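Local coordinates for SusD superfamily protein (Bacteroides vulgatus, PDB 3MYV) that probably binds polysaccharide at the cell outer membrane as a SusD-like protein, at residues Glu169-Glu173 and Leu195-Tyr200. Sequence-based numbering, arbitrary orientation.
Sequences ETLEE and LLARIY. With EDO (1,2-ethanediol), chain I.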
ATOM      1  N   GLU A 169       1.023 -17.078   7.409  1.00 16.29           N
ATOM      2  CA  GLU A 169       1.957 -18.190   7.646  1.00 17.09           C
ATOM      3  C   GLU A 169       3.239 -17.991   6.854  1.00 15.95           C
ATOM      4  O   GLU A 169       4.336 -18.250   7.347  1.00 15.75           O
ATOM      5  CB  GLU A 169       1.346 -19.528   7.240  1.00 20.40           C
ATOM      6  CG  GLU A 169       0.596 -20.241   8.323  1.00 32.90           C
ATOM      7  CD  GLU A 169       0.030 -21.598   7.865  1.00 44.90           C
ATOM      8  OE1 GLU A 169       0.665 -22.284   7.015  1.00 37.42           O
ATOM      9  OE2 GLU A 169      -1.064 -21.958   8.360  1.00 47.68           O
ATOM     10  N   THR A 170       3.077 -17.569   5.611  1.00 16.27           N
ATOM     11  CA  THR A 170       4.207 -17.295   4.737  1.00 17.33           C
ATOM     12  C   THR A 170       5.103 -16.188   5.288  1.00 16.50           C
ATOM     13  O   THR A 170       6.328 -16.329   5.356  1.00 16.33           O
ATOM     14  CB  THR A 170       3.705 -16.924   3.346  1.00 18.64           C
ATOM     15  OG1 THR A 170       3.014 -18.043   2.813  1.00 15.35           O
ATOM     16  CG2 THR A 170       4.862 -16.560   2.439  1.00 16.58           C
ATOM     17  N   LEU A 171       4.490 -15.086   5.695  1.00 15.89           N
ATOM     18  CA  LEU A 171       5.247 -13.955   6.183  1.00 16.08           C
ATOM     19  C   LEU A 171       5.845 -14.233   7.575  1.00 16.14           C
ATOM     20  O   LEU A 171       6.979 -13.858   7.818  1.00 16.61           O
ATOM     21  CB  LEU A 171       4.354 -12.708   6.133  1.00 18.12           C
ATOM     22  CG  LEU A 171       4.914 -11.310   5.993  1.00 26.23           C
ATOM     23  CD1 LEU A 171       6.078 -11.182   5.034  1.00 12.35           C
ATOM     24  CD2 LEU A 171       3.712 -10.425   5.630  1.00 23.29           C
ATOM     25  N   GLU A 172       5.136 -14.954   8.455  1.00 16.56           N
ATOM     26  CA  GLU A 172       5.700 -15.335   9.750  1.00 16.75           C
ATOM     27  C   GLU A 172       6.981 -16.166   9.534  1.00 18.41           C
ATOM     28  O   GLU A 172       8.006 -15.912  10.169  1.00 17.72           O
ATOM     29  CB  GLU A 172       4.671 -16.097  10.618  1.00 17.97           C
ATOM     30  CG  GLU A 172       3.518 -15.216  11.072  1.00 16.90           C
ATOM     31  CD  GLU A 172       2.388 -16.001  11.744  1.00 19.44           C
ATOM     32  OE1 GLU A 172       2.272 -17.220  11.512  1.00 19.76           O
ATOM     33  OE2 GLU A 172       1.602 -15.389  12.495  1.00 21.35           O
ATOM     34  N   GLU A 173       6.945 -17.108   8.593  1.00 20.38           N
ATOM     35  CA  GLU A 173       8.141 -17.877   8.275  1.00 19.95           C
ATOM     36  C   GLU A 173       9.240 -17.021   7.613  1.00 18.69           C
ATOM     37  O   GLU A 173      10.421 -17.130   7.984  1.00 19.02           O
ATOM     38  CB  GLU A 173       7.802 -19.113   7.445  1.00 19.77           C
ATOM     39  CG  GLU A 173       9.011 -19.963   7.183  1.00 22.06           C
ATOM     40  CD  GLU A 173       8.742 -21.201   6.360  1.00 29.56           C
ATOM     41  OE1 GLU A 173       7.555 -21.518   6.084  1.00 26.49           O
ATOM     42  OE2 GLU A 173       9.746 -21.848   5.991  1.00 30.55           O
ATOM     43  N   LEU A 195       5.051  -5.164   7.264  1.00 16.25           N
ATOM     44  CA  LEU A 195       3.973  -5.640   6.404  1.00 15.50           C
ATOM     45  C   LEU A 195       3.063  -6.628   7.173  1.00 14.21           C
ATOM     46  O   LEU A 195       1.829  -6.555   7.086  1.00 11.96           O
ATOM     47  CB  LEU A 195       4.553  -6.293   5.132  1.00 14.89           C
ATOM     48  CG  LEU A 195       3.580  -6.890   4.120  1.00 14.64           C
ATOM     49  CD1 LEU A 195       2.543  -5.886   3.654  1.00 11.81           C
ATOM     50  CD2 LEU A 195       4.315  -7.506   2.913  1.00 12.22           C
ATOM     51  N   LEU A 196       3.690  -7.532   7.916  1.00 12.66           N
ATOM     52  CA  LEU A 196       2.970  -8.521   8.742  1.00 14.30           C
ATOM     53  C   LEU A 196       2.084  -7.841   9.794  1.00 14.14           C
ATOM     54  O   LEU A 196       0.969  -8.302  10.057  1.00 14.01           O
ATOM     55  CB  LEU A 196       3.968  -9.470   9.419  1.00 12.96           C
ATOM     56  CG  LEU A 196       3.386 -10.617  10.259  1.00 16.42           C
ATOM     57  CD1 LEU A 196       2.390 -11.418   9.420  1.00 17.69           C
ATOM     58  CD2 LEU A 196       4.458 -11.524  10.856  1.00 14.80           C
ATOM     59  N   ALA A 197       2.583  -6.761  10.427  1.00 13.91           N
ATOM     60  CA  ALA A 197       1.752  -6.028  11.396  1.00 13.62           C
ATOM     61  C   ALA A 197       0.526  -5.463  10.682  1.00 13.19           C
ATOM     62  O   ALA A 197      -0.579  -5.531  11.227  1.00 13.31           O
ATOM     63  CB  ALA A 197       2.526  -4.925  12.089  1.00 14.57           C
ATOM     64  N   ARG A 198       0.717  -4.909   9.478  1.00 14.39           N
ATOM     65  CA  ARG A 198      -0.429  -4.408   8.686  1.00 13.40           C
ATOM     66  C   ARG A 198      -1.415  -5.525   8.404  1.00 13.44           C
ATOM     67  O   ARG A 198      -2.640  -5.352   8.558  1.00 12.99           O
ATOM     68  CB  ARG A 198       0.058  -3.754   7.384  1.00 14.76           C
ATOM     69  CG  ARG A 198      -1.019  -3.231   6.458  1.00 12.35           C
ATOM     70  CD  ARG A 198      -0.501  -3.118   5.043  1.00 12.49           C
ATOM     71  NE  ARG A 198       0.432  -1.994   4.897  1.00 11.52           N
ATOM     72  CZ  ARG A 198       1.051  -1.682   3.766  1.00 13.87           C
ATOM     73  NH1 ARG A 198       0.866  -2.424   2.674  1.00 14.92           N
ATOM     74  NH2 ARG A 198       1.870  -0.641   3.725  1.00 15.49           N
ATOM     75  N   ILE A 199      -0.898  -6.677   7.957  1.00 12.69           N
ATOM     76  CA  ILE A 199      -1.770  -7.769   7.560  1.00 12.16           C
ATOM     77  C   ILE A 199      -2.525  -8.327   8.774  1.00 13.81           C
ATOM     78  O   ILE A 199      -3.728  -8.623   8.676  1.00 12.41           O
ATOM     79  CB  ILE A 199      -0.996  -8.848   6.726  1.00 12.01           C
ATOM     80  CG1 ILE A 199      -0.641  -8.266   5.340  1.00 16.78           C
ATOM     81  CG2 ILE A 199      -1.822 -10.148   6.536  1.00 13.28           C
ATOM     82  CD1 ILE A 199       0.441  -9.068   4.569  1.00 15.51           C
ATOM     83  N   TYR A 200      -1.844  -8.465   9.913  1.00 13.65           N
ATOM     84  CA  TYR A 200      -2.543  -8.855  11.155  1.00 13.81           C
ATOM     85  C   TYR A 200      -3.725  -7.909  11.413  1.00 13.12           C
ATOM     86  O   TYR A 200      -4.841  -8.345  11.699  1.00 14.26           O
ATOM     87  CB  TYR A 200      -1.618  -8.798  12.372  1.00 14.51           C
ATOM     88  CG  TYR A 200      -0.640  -9.933  12.576  1.00 17.80           C
ATOM     89  CD1 TYR A 200      -0.976 -11.262  12.313  1.00 19.46           C
ATOM     90  CD2 TYR A 200       0.646  -9.663  13.066  1.00 14.45           C
ATOM     91  CE1 TYR A 200      -0.053 -12.290  12.541  1.00 15.91           C
ATOM     92  CE2 TYR A 200       1.542 -10.651  13.277  1.00 13.78           C
ATOM     93  CZ  TYR A 200       1.202 -11.968  13.017  1.00 18.88           C
ATOM     94  OH  TYR A 200       2.157 -12.939  13.243  1.00 17.06           O
TER
HETATM   95  C1  EDO I 516       0.489   0.753  -0.619  1.00 34.68           C
HETATM   96  O1  EDO I 516      -0.769   0.958   0.012  1.00 30.09           O
HETATM   97  C2  EDO I 516       1.429  -0.044   0.291  1.00 27.42           C
HETATM   98  O2  EDO I 516       1.200  -1.490   0.191  1.00 23.79           O
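Leu171 pushes its CD2 methyl among Leu195, Leu196 and Ile199, overlapping the side of Leu196 as the two leucines pass in opposite directions. The pair joins helices 160-177 and 189-202, successive helices of the alpha-helical, TPR-related part of the SusD fold. The segments run nearly antiparallel, at 151°, with axes 10.3 Å apart. With CG anti to the backbone N (chi1 -153°), Leu171 brings CD2 to 3.7 Å from Ile199 CD1 and 3.8 Å from Leu195 CG. Phe122 of helix 103-128 also touches Ile199, and Leu212 of helix 206-223 touches Leu196.

Beside this apolar layer, Tyr200 OH donates a hydrogen bond to Glu172 OE2. The carboxylate plane is turned 57° from the ring, and Leu196 CD1 packs on one ring face near the rim. Glu172 CG lies 3.8 Å from Leu196 CD2. Without the carboxylate, as with an alanine here, the hydroxyl of Tyr200 would probably lose this acceptor and Leu196 CD2 its packing against CG.

On another side of helix 189-202, Arg198 forms a salt bridge with Glu336, and its NH1 binds a 1,2-ethanediol, probably from the crystallisation liquor. In the Tyr200 bond, OE2 sits in the ring plane, 2.6 Å from OH, and accepts through its anti lone pair.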